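Local coordinates for protein cysteine synthase (Fusobacterium nucleatum subsp. nucleatum strain ATCC 25586, PDB 5XEO) that probably makes L-cysteine and acetate from O-acetyl-L-serine and hydrogen sulfide, with pyridoxal 5'-phosphate as its cofactor, at residues 177-182 against 225-230; 268-273 against 295-300; 89-94 against 112-117; 44-49 against 75-80; 26-31 against 280-285. All coordinates share one frame; numbering follows the deposited sequence.

Overall arrangement
Contacts 1, 2 and 4 are buried around the pyridoxal phosphate and take different parts of it: the 177-182 loop binds the phosphate, S270 the ring nitrogen, and K46 and N76 the C4A carbon and the phenolic oxygen. Contacts 1 and 2 lie on neighbouring strands of the larger sheet and touch through M225 and S270; contact 2 also meets contact 4 through D298 and N76. Contacts 3 and 5 lie toward the surface, on opposite sides of the chain's centre. Contact 3 pairs parallel strands of the smaller sheet, with salt bridges and calcium; contact 5 fixes a turn to the far end of helix 269-283, which contact 2 meets at its start.

Contact 1 (177-182 against 225-230); sequences CGTGTG and MGMSIG. With PLP (pyridoxal-5'-phosphate), chain C.
M225 comes first along 225-230, with its thioether arm laid against the backbone of G178 and T179. CG lies beside the backbone N (chi1 -80°); the chain stays extended as far as SD and bends at chi3, placing CG 3.4 Å from T179 O and SD 3.8 Å from G178 CA. The same CG lies 4.0 Å from C6 of the pyridoxal phosphate, making M225 part of the pocket wall. Next, G226 N donates to T179 O over 3.0 Å, while G226 O comes near G180 CA. M227 then reaches back: its CG is 3.4 Å from G180 O, and its CE ends near T179 OG1, a hydroxyl whose hydrogen bond goes to V204 O. The amides of G180, T181 and G182 bind the phosphate. O3P accepts from G180 N at 2.9 Å and from G182 N at 2.8 Å. O2P accepts from T181 N and, at 2.7 Å, from T181 OG1. This glycine-rich turn runs from strand 174-178 into helix 183-195, whose S184 adds another bond to the cofactor; strand 200-206 packs beside T179 and M225, and helix 211-214 touches M227.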
# COMPACT_ATOMS: atom_id res chain seq x y z
N CYS A 177 1.22 -6.28 -20.49
CA CYS A 177 1.95 -6.56 -19.24
C CYS A 177 3.43 -6.35 -19.41
O CYS A 177 3.98 -6.82 -20.40
CB CYS A 177 1.68 -8.02 -18.86
SG CYS A 177 2.26 -8.52 -17.24
N GLY A 178 4.08 -5.65 -18.47
CA GLY A 178 5.51 -5.49 -18.49
C GLY A 178 6.26 -6.80 -18.22
O GLY A 178 5.71 -7.70 -17.60
N THR A 179 7.49 -6.93 -18.71
CA THR A 179 8.27 -8.15 -18.51
C THR A 179 9.59 -7.89 -17.86
O THR A 179 10.27 -6.90 -18.16
CB THR A 179 8.53 -8.93 -19.84
OG1 THR A 179 9.25 -8.11 -20.76
CG2 THR A 179 7.27 -9.33 -20.42
N GLY A 180 9.93 -8.81 -16.96
CA GLY A 180 11.23 -8.92 -16.33
C GLY A 180 11.60 -10.40 -16.35
O GLY A 180 12.40 -10.84 -17.19
N THR A 181 10.98 -11.18 -15.45
CA THR A 181 11.06 -12.64 -15.59
C THR A 181 10.25 -13.13 -16.77
O THR A 181 10.57 -14.16 -17.36
CB THR A 181 10.59 -13.40 -14.34
OG1 THR A 181 9.17 -13.25 -14.19
CG2 THR A 181 11.36 -12.94 -13.11
N GLY A 182 9.18 -12.42 -17.08
CA GLY A 182 8.22 -12.83 -18.06
C GLY A 182 7.10 -13.67 -17.50
O GLY A 182 6.21 -14.08 -18.24
N MET A 225 11.55 -4.23 -14.89
CA MET A 225 11.46 -4.76 -16.23
C MET A 225 12.87 -4.95 -16.80
O MET A 225 13.84 -4.57 -16.18
CB MET A 225 10.61 -3.83 -17.11
CG MET A 225 9.10 -4.01 -16.93
SD MET A 225 8.06 -2.80 -17.81
CE MET A 225 8.85 -2.85 -19.42
N GLY A 226 12.97 -5.55 -17.98
CA GLY A 226 14.23 -5.79 -18.62
C GLY A 226 14.83 -7.15 -18.28
O GLY A 226 14.58 -7.69 -17.21
N MET A 227 15.59 -7.70 -19.21
CA MET A 227 16.22 -9.00 -19.03
C MET A 227 17.72 -8.76 -19.10
O MET A 227 18.17 -7.63 -19.25
CB MET A 227 15.70 -9.94 -20.12
CG MET A 227 14.21 -10.23 -20.02
SD MET A 227 13.46 -10.96 -21.48
CE MET A 227 11.74 -11.24 -21.09
N SER A 228 18.52 -9.79 -18.92
CA SER A 228 19.99 -9.64 -18.93
C SER A 228 20.52 -10.51 -20.08
O SER A 228 19.72 -11.22 -20.71
CB SER A 228 20.56 -10.02 -17.56
OG SER A 228 19.96 -11.19 -17.04
N ILE A 229 21.81 -10.43 -20.42
CA ILE A 229 22.42 -11.51 -21.27
C ILE A 229 23.61 -12.13 -20.56
O ILE A 229 24.72 -11.60 -20.65
CB ILE A 229 22.75 -11.15 -22.77
CG1 ILE A 229 23.52 -9.83 -22.94
CG2 ILE A 229 21.47 -11.22 -23.63
CD1 ILE A 229 23.91 -9.53 -24.38
N GLY A 230 23.40 -13.22 -19.81
CA GLY A 230 22.09 -13.73 -19.39
C GLY A 230 21.30 -14.47 -20.47
O GLY A 230 21.72 -15.51 -20.99
N1 PLP C . 7.41 -4.34 -12.71
C2 PLP C . 7.90 -4.47 -11.43
C2A PLP C . 7.81 -3.31 -10.47
C3 PLP C . 8.38 -5.73 -11.01
O3 PLP C . 8.82 -5.88 -9.75
C4 PLP C . 8.47 -6.80 -11.90
C4A PLP C . 9.07 -8.15 -11.52
C5 PLP C . 8.01 -6.63 -13.22
C6 PLP C . 7.48 -5.39 -13.60
C5A PLP C . 8.06 -7.75 -14.23
O4P PLP C . 7.18 -8.87 -13.95
P PLP C . 7.57 -10.37 -14.33
O1P PLP C . 6.33 -11.08 -13.98
O2P PLP C . 8.85 -10.65 -13.66
O3P PLP C . 7.77 -10.39 -15.85

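Contact 2 (268-273 against 295-300); sequences GISTGA and LSTDSG. With PLP (pyridoxal-5'-phosphate), chain C.
S270 OG has three polar partners: it donates to N1 of the pyridoxal phosphate in a short 2.5 Å bond and accepts from two waters. One of these waters carries the contact across to 295-300 by donating also to D298 OD1, at 2.6 Å, and it pairs with T271 OG1 as well. The other accepts from T297 N, so the serine hydroxyl is linked through water to both T297 and D298. With OG between the backbone N and the carbonyl carbon (chi1 75°) it faces N1, and three bonds hold it there.

T297 works on the ring itself: its CG2 methyl lies over the pyridine ring, 3.4 Å from N1. D298 borders the ring's methyl group, with CG 3.3 Å from C2A, and its OD2 binds K302, Y303 and the N76 amide. Deeper in, T271 OG1 and S296 OG form a 2.7 Å hydrogen bond between two buried hydroxyls. S296 CB also meets the T271 CG2 methyl, at 3.6 Å. At the helix start the N-cap residue G268 gives its N to D298 O at 3.0 Å.

With a hydroxyl donor on N1, the pyridine nitrogen is probably unprotonated. A serine or threonine in this place, at the beginning of a helix, is characteristic of the fold type II pyridoxal enzymes to which cysteine synthases and tryptophan synthase beta subunits belong.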
# COMPACT_ATOMS: atom_id res chain seq x y z
N GLY A 268 4.20 2.15 -10.04
CA GLY A 268 5.62 2.21 -10.23
C GLY A 268 5.97 2.64 -11.65
O GLY A 268 5.09 2.93 -12.48
N ILE A 269 7.26 2.61 -11.91
CA ILE A 269 7.80 3.01 -13.21
C ILE A 269 7.34 2.04 -14.27
O ILE A 269 7.02 2.47 -15.39
CB ILE A 269 9.34 3.10 -13.20
CG1 ILE A 269 9.80 4.05 -12.09
CG2 ILE A 269 9.85 3.62 -14.53
CD1 ILE A 269 11.28 3.91 -11.77
N SER A 270 7.27 0.75 -13.95
CA SER A 270 6.83 -0.24 -14.93
C SER A 270 5.36 -0.08 -15.27
O SER A 270 4.95 -0.47 -16.36
CB SER A 270 7.15 -1.71 -14.50
OG SER A 270 6.28 -2.19 -13.48
N THR A 271 4.56 0.45 -14.33
CA THR A 271 3.15 0.71 -14.60
C THR A 271 3.04 1.86 -15.62
O THR A 271 2.24 1.81 -16.54
CB THR A 271 2.40 1.05 -13.29
OG1 THR A 271 2.39 -0.10 -12.43
CG2 THR A 271 1.01 1.50 -13.57
N GLY A 272 3.87 2.87 -15.44
CA GLY A 272 3.98 3.95 -16.43
C GLY A 272 4.37 3.44 -17.80
O GLY A 272 3.72 3.77 -18.76
N ALA A 273 5.35 2.56 -17.86
CA ALA A 273 5.82 1.97 -19.13
C ALA A 273 4.73 1.14 -19.81
O ALA A 273 4.45 1.33 -21.00
CB ALA A 273 7.06 1.14 -18.88
N LEU A 295 -1.69 -4.63 -16.55
CA LEU A 295 -1.22 -4.99 -15.23
C LEU A 295 -0.31 -3.90 -14.69
O LEU A 295 0.72 -3.61 -15.30
CB LEU A 295 -0.48 -6.33 -15.27
CG LEU A 295 -0.33 -6.99 -13.91
CD1 LEU A 295 -1.64 -7.68 -13.56
CD2 LEU A 295 0.80 -8.01 -13.89
N SER A 296 -0.69 -3.30 -13.57
CA SER A 296 0.14 -2.39 -12.80
C SER A 296 0.87 -3.26 -11.77
O SER A 296 0.23 -3.74 -10.82
CB SER A 296 -0.69 -1.33 -12.07
OG SER A 296 0.11 -0.59 -11.13
N THR A 297 2.17 -3.47 -11.97
CA THR A 297 2.91 -4.47 -11.22
C THR A 297 3.20 -4.08 -9.77
O THR A 297 3.14 -4.94 -8.92
CB THR A 297 4.17 -4.94 -11.97
OG1 THR A 297 3.74 -5.48 -13.24
CG2 THR A 297 4.92 -6.02 -11.20
N ASP A 298 3.49 -2.81 -9.48
CA ASP A 298 3.66 -2.38 -8.09
C ASP A 298 3.18 -0.96 -7.91
O ASP A 298 2.87 -0.28 -8.88
CB ASP A 298 5.10 -2.60 -7.58
CG ASP A 298 6.12 -1.63 -8.14
OD1 ASP A 298 5.85 -0.99 -9.17
OD2 ASP A 298 7.23 -1.58 -7.57
N SER A 299 3.14 -0.53 -6.66
CA SER A 299 2.70 0.81 -6.36
C SER A 299 3.93 1.67 -6.45
O SER A 299 5.04 1.16 -6.46
CB SER A 299 2.03 0.88 -4.99
OG SER A 299 2.95 0.56 -4.00
N GLY A 300 3.71 2.97 -6.52
CA GLY A 300 4.76 3.92 -6.84
C GLY A 300 5.54 4.49 -5.69
O GLY A 300 6.54 5.18 -5.92
N1 PLP C . 7.41 -4.34 -12.71
C2 PLP C . 7.90 -4.47 -11.43
C2A PLP C . 7.81 -3.31 -10.47
C3 PLP C . 8.38 -5.73 -11.01
O3 PLP C . 8.82 -5.88 -9.75
C4 PLP C . 8.47 -6.80 -11.90
C4A PLP C . 9.07 -8.15 -11.52
C5 PLP C . 8.01 -6.63 -13.22
C6 PLP C . 7.48 -5.39 -13.60
C5A PLP C . 8.06 -7.75 -14.23
O4P PLP C . 7.18 -8.87 -13.95
P PLP C . 7.57 -10.37 -14.33
O1P PLP C . 6.33 -11.08 -13.98
O2P PLP C . 8.85 -10.65 -13.66
O3P PLP C . 7.77 -10.39 -15.85
O HOH W 1 4.84 -0.80 -11.58
O HOH W 2 3.72 -2.59 -14.33

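Contact 3 (89-94 against 112-117); sequences NYKLKI and GTEVIL. With CA (calcium ion), chain F; ACT (acetate ion), chain D.
K93 runs alongside E114, its bridge partner on the next parallel strand. Going outward, CB is 4.1 Å from I116 CD1, CG lies beside E114 CB, and CD rests 3.9 Å from the same I116 methyl. CE then comes alongside the E114 carboxylate, and NZ forms a salt bridge to E114 OE1 at 3.4 Å, weak as a hydrogen bond. A water accepts a hydrogen bond from K93 NZ and donates one to E114 OE1. K91 adds a long ion pair to OE2, though E114 has two conformers and its tip is less certain. Between the strands E114 N bonds to L92 O, I94 N to E114 O at 2.9 Å, and I116 N to I94 O. On the other face I94 CG1 presses tightly on T113 CG2, at 3.5 Å. At the strand entry G112 O binds calcium at 2.3 Å; an acetate, probably from the crystallisation liquor, chelates it, its OXT also accepting a hydrogen bond from L92 N at 2.9 Å. Helix 102-110 is the beta-alpha-beta crossover between the two strands; helix 76-88 packs on L92 and T113, strand 68-72 pairs with K93 from the side away from E114, and helix 124-137 touches I116.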
# COMPACT_ATOMS: atom_id res chain seq x y z
N ASN A 89 7.75 -17.76 9.54
CA ASN A 89 8.91 -17.96 10.40
C ASN A 89 10.08 -18.69 9.71
O ASN A 89 10.78 -19.45 10.36
CB ASN A 89 8.49 -18.68 11.69
CG ASN A 89 7.53 -17.85 12.51
OD1 ASN A 89 7.88 -16.77 12.95
ND2 ASN A 89 6.30 -18.33 12.67
N TYR A 90 10.29 -18.46 8.41
CA TYR A 90 11.47 -19.00 7.74
C TYR A 90 12.57 -17.94 7.71
O TYR A 90 12.30 -16.76 7.55
CB TYR A 90 11.17 -19.45 6.31
CG TYR A 90 10.13 -20.55 6.20
CD1 TYR A 90 10.20 -21.68 7.02
CD2 TYR A 90 9.13 -20.51 5.25
CE1 TYR A 90 9.27 -22.68 6.94
CE2 TYR A 90 8.18 -21.53 5.15
CZ TYR A 90 8.27 -22.61 6.00
OH TYR A 90 7.38 -23.67 5.95
N LYS A 91 13.81 -18.39 7.82
CA LYS A 91 14.97 -17.56 7.65
C LYS A 91 15.24 -17.30 6.17
O LYS A 91 15.32 -18.25 5.39
CB LYS A 91 16.15 -18.28 8.29
CG LYS A 91 17.48 -17.57 8.23
CD LYS A 91 18.48 -18.33 9.10
CE LYS A 91 19.89 -17.92 8.78
NZ LYS A 91 20.84 -18.43 9.81
N LEU A 92 15.42 -16.03 5.80
CA LEU A 92 15.57 -15.61 4.43
C LEU A 92 16.89 -14.85 4.30
O LEU A 92 17.18 -13.94 5.10
CB LEU A 92 14.39 -14.73 4.00
CG LEU A 92 14.46 -14.13 2.57
CD1 LEU A 92 14.38 -15.15 1.45
CD2 LEU A 92 13.35 -13.11 2.35
N LYS A 93 17.69 -15.21 3.30
CA LYS A 93 18.87 -14.43 2.95
C LYS A 93 18.67 -13.95 1.52
O LYS A 93 18.33 -14.75 0.68
CB LYS A 93 20.15 -15.26 3.08
CG LYS A 93 20.37 -15.77 4.48
CD LYS A 93 21.75 -16.40 4.66
CE LYS A 93 21.85 -16.99 6.06
NZ LYS A 93 23.21 -16.80 6.65
N ILE A 94 18.84 -12.65 1.28
CA ILE A 94 18.74 -12.09 -0.05
C ILE A 94 20.12 -11.52 -0.40
O ILE A 94 20.69 -10.72 0.35
CB ILE A 94 17.67 -10.99 -0.15
CG1 ILE A 94 16.23 -11.53 0.02
CG2 ILE A 94 17.77 -10.23 -1.48
CD1 ILE A 94 15.72 -12.49 -1.03
N GLY A 112 12.77 -8.70 8.38
CA GLY A 112 13.72 -9.57 9.05
C GLY A 112 14.74 -10.20 8.11
O GLY A 112 15.56 -11.00 8.54
N THR A 113 14.73 -9.81 6.84
CA THR A 113 15.64 -10.40 5.86
C THR A 113 17.10 -10.11 6.19
O THR A 113 17.42 -8.99 6.59
CB THR A 113 15.38 -9.83 4.48
OG1 THR A 113 13.97 -9.83 4.22
CG2 THR A 113 16.12 -10.61 3.39
N GLU A 114 17.97 -11.11 6.04
CA GLU A 114 19.42 -10.88 6.01
C GLU A 114 19.79 -10.47 4.61
O GLU A 114 19.76 -11.31 3.69
CB GLU A 114 20.20 -12.14 6.35
CG GLU A 114 20.23 -12.47 7.81
CD GLU A 114 20.95 -13.76 8.07
OE1 GLU A 114 22.19 -13.79 7.88
OE2 GLU A 114 20.28 -14.74 8.42
N VAL A 115 20.10 -9.20 4.42
CA VAL A 115 20.55 -8.78 3.14
C VAL A 115 22.07 -8.85 3.14
O VAL A 115 22.73 -8.20 3.95
CB VAL A 115 20.06 -7.38 2.77
CG1 VAL A 115 20.66 -6.98 1.42
CG2 VAL A 115 18.55 -7.37 2.70
N ILE A 116 22.60 -9.65 2.23
CA ILE A 116 24.03 -9.80 2.04
C ILE A 116 24.45 -9.01 0.79
O ILE A 116 23.97 -9.29 -0.30
CB ILE A 116 24.37 -11.28 1.87
CG1 ILE A 116 23.99 -12.02 3.16
CG2 ILE A 116 25.85 -11.45 1.56
CD1 ILE A 116 23.85 -13.51 2.99
N LEU A 117 25.36 -8.05 0.96
CA LEU A 117 25.81 -7.18 -0.14
C LEU A 117 27.14 -7.61 -0.80
O LEU A 117 28.11 -7.92 -0.11
CB LEU A 117 25.88 -5.73 0.36
CG LEU A 117 24.56 -5.15 0.90
CD1 LEU A 117 24.81 -3.79 1.51
CD2 LEU A 117 23.48 -5.06 -0.18
CA CA F . 16.01 -12.99 9.54
C ACT D . 13.63 -13.42 7.99
O ACT D . 13.57 -13.15 9.24
OXT ACT D . 14.71 -13.71 7.44
CH3 ACT D . 12.43 -13.30 7.10
O HOH W 3 23.12 -16.04 9.46
O HOH W 4 17.39 -14.09 7.82
O HOH W 5 18.00 -11.85 10.04
O HOH W 6 15.18 -11.73 11.50

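Contact 4 (44-49 against 75-80); sequences STKDRI and GNTGIG. With PLP (pyridoxal-5'-phosphate), chain C.
K46 CG lies beside the backbone N (chi1 -54°), and the chain then bends twice, at chi2 (-60°) and chi4, crossing N76 and T77 at about a right angle. K46 CG passes 3.5 Å from N76 CB, and K46 CD lies 3.4 Å from T77 OG1, whose hydrogen bond goes to Q146. The second bend turns NZ into the cofactor, where it is joined to C4A of the pyridoxal phosphate at 1.3 Å, the imine bond of an internal aldimine.

N76 approaches the same end of the ring from the neighbouring helix. Its ND2 donates to O3 of the cofactor at 2.8 Å, a fairly straight bond of 159°, and gives a second one to D298 OD2, so the amide is held from two directions. Each helix brings a cofactor-holding residue near its start, a lysine from 46-60 and an asparagine from 76-88, as in related O-acetylserine sulfhydrylases.

No direct hydrogen bond links the two segments, which meet by van der Waals contact. S44 meets N76 from the 44-49 side: its OG lies 3.3 Å from N76 CB and accepts from K46 N at 3.0 Å, a capping bond that secures the turn carrying the lysine. I49 CD1 reaches the T77 hydroxyl from the other side of K46. Further along, the helices come close at a glycine, with D47 OD1 3.6 Å from G80 CA, while D47 OD2 turns back to accept from G42 N.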
# COMPACT_ATOMS: atom_id res chain seq x y z
N SER A 44 3.35 -5.41 -4.49
CA SER A 44 3.60 -5.82 -5.86
C SER A 44 2.99 -7.17 -6.16
O SER A 44 2.61 -7.91 -5.25
CB SER A 44 5.12 -5.86 -6.16
OG SER A 44 5.72 -7.12 -5.85
N THR A 45 2.94 -7.48 -7.46
CA THR A 45 2.46 -8.75 -7.93
C THR A 45 3.36 -9.91 -7.45
O THR A 45 2.92 -11.04 -7.42
CB THR A 45 2.34 -8.79 -9.48
OG1 THR A 45 1.29 -9.64 -9.83
CG2 THR A 45 3.63 -9.26 -10.18
N LYS A 46 4.60 -9.61 -7.11
CA LYS A 46 5.54 -10.64 -6.72
C LYS A 46 5.14 -11.37 -5.43
O LYS A 46 5.58 -12.50 -5.22
CB LYS A 46 6.95 -10.12 -6.58
CG LYS A 46 7.51 -9.39 -7.79
CD LYS A 46 7.55 -10.29 -9.04
CE LYS A 46 7.80 -9.50 -10.29
NZ LYS A 46 8.96 -8.59 -10.27
N ASP A 47 4.25 -10.78 -4.62
CA ASP A 47 3.67 -11.51 -3.48
C ASP A 47 3.04 -12.82 -3.94
O ASP A 47 3.09 -13.84 -3.22
CB ASP A 47 2.53 -10.73 -2.83
CG ASP A 47 2.95 -9.50 -2.05
OD1 ASP A 47 4.17 -9.19 -2.00
OD2 ASP A 47 2.06 -8.86 -1.46
N ARG A 48 2.38 -12.79 -5.09
CA ARG A 48 1.72 -13.98 -5.63
C ARG A 48 2.70 -15.11 -5.93
O ARG A 48 2.38 -16.27 -5.63
CB ARG A 48 0.94 -13.69 -6.90
CG ARG A 48 -0.24 -12.74 -6.78
CD ARG A 48 -0.72 -12.44 -8.19
NE ARG A 48 -1.76 -11.43 -8.29
CZ ARG A 48 -3.08 -11.63 -8.24
NH1 ARG A 48 -3.57 -12.85 -8.03
NH2 ARG A 48 -3.90 -10.61 -8.35
N ILE A 49 3.85 -14.77 -6.52
CA ILE A 49 4.86 -15.76 -6.90
C ILE A 49 5.70 -16.18 -5.68
O ILE A 49 6.08 -17.35 -5.56
CB ILE A 49 5.73 -15.35 -8.13
CG1 ILE A 49 6.79 -14.31 -7.81
CG2 ILE A 49 4.83 -14.97 -9.31
CD1 ILE A 49 7.85 -14.13 -8.90
N GLY A 75 14.94 -6.77 -6.16
CA GLY A 75 13.63 -6.21 -6.42
C GLY A 75 12.46 -6.67 -5.57
O GLY A 75 12.62 -7.14 -4.44
N ASN A 76 11.27 -6.54 -6.15
CA ASN A 76 10.05 -6.85 -5.49
C ASN A 76 9.92 -8.30 -5.06
O ASN A 76 9.25 -8.58 -4.07
CB ASN A 76 8.87 -6.49 -6.37
CG ASN A 76 8.58 -4.99 -6.34
OD1 ASN A 76 8.63 -4.37 -5.26
ND2 ASN A 76 8.25 -4.42 -7.48
N THR A 77 10.58 -9.21 -5.79
CA THR A 77 10.55 -10.59 -5.35
C THR A 77 11.14 -10.81 -3.95
O THR A 77 10.60 -11.59 -3.18
CB THR A 77 11.19 -11.51 -6.38
OG1 THR A 77 10.35 -11.47 -7.53
CG2 THR A 77 11.25 -12.96 -5.86
N GLY A 78 12.25 -10.14 -3.65
CA GLY A 78 12.83 -10.13 -2.34
C GLY A 78 11.88 -9.63 -1.26
O GLY A 78 11.86 -10.18 -0.17
N ILE A 79 11.11 -8.58 -1.57
CA ILE A 79 10.13 -8.03 -0.61
C ILE A 79 9.03 -9.02 -0.36
O ILE A 79 8.67 -9.28 0.79
CB ILE A 79 9.57 -6.68 -1.09
CG1 ILE A 79 10.69 -5.64 -1.08
CG2 ILE A 79 8.37 -6.22 -0.24
CD1 ILE A 79 10.38 -4.41 -1.89
N GLY A 80 8.51 -9.58 -1.44
CA GLY A 80 7.46 -10.57 -1.37
C GLY A 80 7.90 -11.79 -0.56
O GLY A 80 7.20 -12.23 0.34
N1 PLP C . 7.41 -4.34 -12.71
C2 PLP C . 7.90 -4.47 -11.43
C2A PLP C . 7.81 -3.31 -10.47
C3 PLP C . 8.38 -5.73 -11.01
O3 PLP C . 8.82 -5.88 -9.75
C4 PLP C . 8.47 -6.80 -11.90
C4A PLP C . 9.07 -8.15 -11.52
C5 PLP C . 8.01 -6.63 -13.22
C6 PLP C . 7.48 -5.39 -13.60
C5A PLP C . 8.06 -7.75 -14.23
O4P PLP C . 7.18 -8.87 -13.95
P PLP C . 7.57 -10.37 -14.33
O1P PLP C . 6.33 -11.08 -13.98
O2P PLP C . 8.85 -10.65 -13.66
O3P PLP C . 7.77 -10.39 -15.85

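Contact 5 (26-31 against 280-285); sequences DTFGNE and DYSKEN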
# COMPACT_ATOMS: atom_id res chain seq x y z
N ASP A 26 -7.26 10.38 -21.86
CA ASP A 26 -7.89 10.01 -23.13
C ASP A 26 -7.36 8.63 -23.52
O ASP A 26 -6.16 8.44 -23.70
CB ASP A 26 -7.57 11.04 -24.22
CG ASP A 26 -8.33 10.79 -25.53
OD1 ASP A 26 -9.11 9.80 -25.59
OD2 ASP A 26 -8.15 11.57 -26.49
N THR A 27 -8.27 7.68 -23.62
CA THR A 27 -7.94 6.32 -24.03
C THR A 27 -8.51 5.98 -25.40
O THR A 27 -8.51 4.81 -25.80
CB THR A 27 -8.42 5.33 -22.97
OG1 THR A 27 -9.84 5.39 -22.84
CG2 THR A 27 -7.76 5.67 -21.62
N PHE A 28 -8.99 7.01 -26.11
CA PHE A 28 -9.24 6.93 -27.55
C PHE A 28 -10.37 5.99 -27.94
O PHE A 28 -10.27 5.25 -28.91
CB PHE A 28 -7.96 6.60 -28.31
CG PHE A 28 -6.80 7.44 -27.90
CD1 PHE A 28 -6.76 8.79 -28.20
CD2 PHE A 28 -5.73 6.88 -27.19
CE1 PHE A 28 -5.68 9.58 -27.81
CE2 PHE A 28 -4.65 7.66 -26.79
CZ PHE A 28 -4.62 9.01 -27.10
N GLY A 29 -11.47 6.07 -27.21
CA GLY A 29 -12.64 5.28 -27.49
C GLY A 29 -12.53 3.79 -27.23
O GLY A 29 -13.40 3.03 -27.67
N ASN A 30 -11.49 3.36 -26.51
CA ASN A 30 -11.43 2.01 -25.97
C ASN A 30 -11.38 2.12 -24.45
O ASN A 30 -10.95 3.14 -23.92
CB ASN A 30 -10.20 1.28 -26.49
CG ASN A 30 -10.27 1.04 -27.99
OD1 ASN A 30 -11.29 0.56 -28.50
ND2 ASN A 30 -9.19 1.34 -28.69
N GLU A 31 -11.83 1.07 -23.77
CA GLU A 31 -11.84 1.05 -22.31
C GLU A 31 -10.57 0.39 -21.77
O GLU A 31 -10.29 -0.77 -22.11
CB GLU A 31 -13.09 0.34 -21.83
CG GLU A 31 -14.33 1.15 -22.19
CD GLU A 31 -15.62 0.44 -21.94
OE1 GLU A 31 -15.62 -0.78 -21.67
OE2 GLU A 31 -16.66 1.12 -22.03
N ASP A 280 -0.60 3.73 -26.54
CA ASP A 280 -0.12 3.71 -27.92
C ASP A 280 -0.82 2.64 -28.72
O ASP A 280 -1.05 2.82 -29.91
CB ASP A 280 1.36 3.45 -27.99
CG ASP A 280 2.17 4.59 -27.44
OD1 ASP A 280 1.57 5.62 -27.05
OD2 ASP A 280 3.41 4.45 -27.37
N TYR A 281 -1.13 1.52 -28.07
CA TYR A 281 -1.89 0.47 -28.70
C TYR A 281 -3.34 0.90 -28.89
O TYR A 281 -3.89 0.67 -29.96
CB TYR A 281 -1.80 -0.84 -27.92
CG TYR A 281 -2.53 -1.96 -28.61
CD1 TYR A 281 -1.91 -2.76 -29.59
CD2 TYR A 281 -3.86 -2.22 -28.31
CE1 TYR A 281 -2.61 -3.78 -30.23
CE2 TYR A 281 -4.56 -3.23 -28.94
CZ TYR A 281 -3.94 -4.01 -29.89
OH TYR A 281 -4.71 -5.00 -30.46
N SER A 282 -3.96 1.49 -27.87
CA SER A 282 -5.35 1.87 -27.96
C SER A 282 -5.58 2.95 -29.05
O SER A 282 -6.64 2.97 -29.69
CB SER A 282 -5.86 2.39 -26.64
OG SER A 282 -7.20 2.77 -26.74
N LYS A 283 -4.59 3.82 -29.22
CA LYS A 283 -4.66 4.86 -30.24
C LYS A 283 -4.60 4.29 -31.67
O LYS A 283 -5.36 4.73 -32.53
CB LYS A 283 -3.56 5.90 -30.04
CG LYS A 283 -3.84 7.20 -30.78
CD LYS A 283 -2.63 8.11 -30.85
CE LYS A 283 -3.01 9.51 -31.31
NZ LYS A 283 -1.98 10.10 -32.21
N GLU A 284 -3.72 3.32 -31.92
CA GLU A 284 -3.73 2.57 -33.18
C GLU A 284 -5.01 1.78 -33.43
O GLU A 284 -5.17 1.25 -34.52
CB GLU A 284 -2.58 1.57 -33.23
CG GLU A 284 -1.19 2.18 -33.25
CD GLU A 284 -0.12 1.12 -33.14
OE1 GLU A 284 -0.33 -0.00 -33.65
OE2 GLU A 284 0.95 1.40 -32.57
N ASN A 285 -5.90 1.68 -32.44
CA ASN A 285 -7.13 0.92 -32.54
C ASN A 285 -8.33 1.71 -32.00
O ASN A 285 -9.25 1.14 -31.39
CB ASN A 285 -6.96 -0.40 -31.77
CG ASN A 285 -5.91 -1.30 -32.40
OD1 ASN A 285 -4.77 -1.40 -31.93
ND2 ASN A 285 -6.29 -1.96 -33.47
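The F28 ring is sandwiched: K283 CG stands 3.9 Å above the centre of one face, almost on the ring normal, in a CH-pi contact, and on the opposite face D26 O lies offset toward the rim. K283 CB lies over the same face as its CG, 3.7 Å from F28 CD2. F28 is a corner residue of a type I' beta turn from T27 to N30, which lies in the loop joining the antiparallel strands 19-21 and 31-36 and packs on the end of helix 269-283. A second flat group, the N30 amide, does the polar work. Its ND2 donates within its own plane to two acceptors, S282 OG at 3.1 Å and N285 O at 2.7 Å, the latter bond nearly straight at 172°; N30 OD1 in turn accepts from L290 N. S282 OG, anti to its backbone nitrogen (chi1 180°), donates onward to T27 O at 2.6 Å. One helix hydroxyl therefore bridges both ends of the turn. Just before the turn, D26 OD1 accepts from F28 N, an Asx turn; inside it T27 OG1 donates to N30 O at 2.7 Å, nearly in line with the C=O bond.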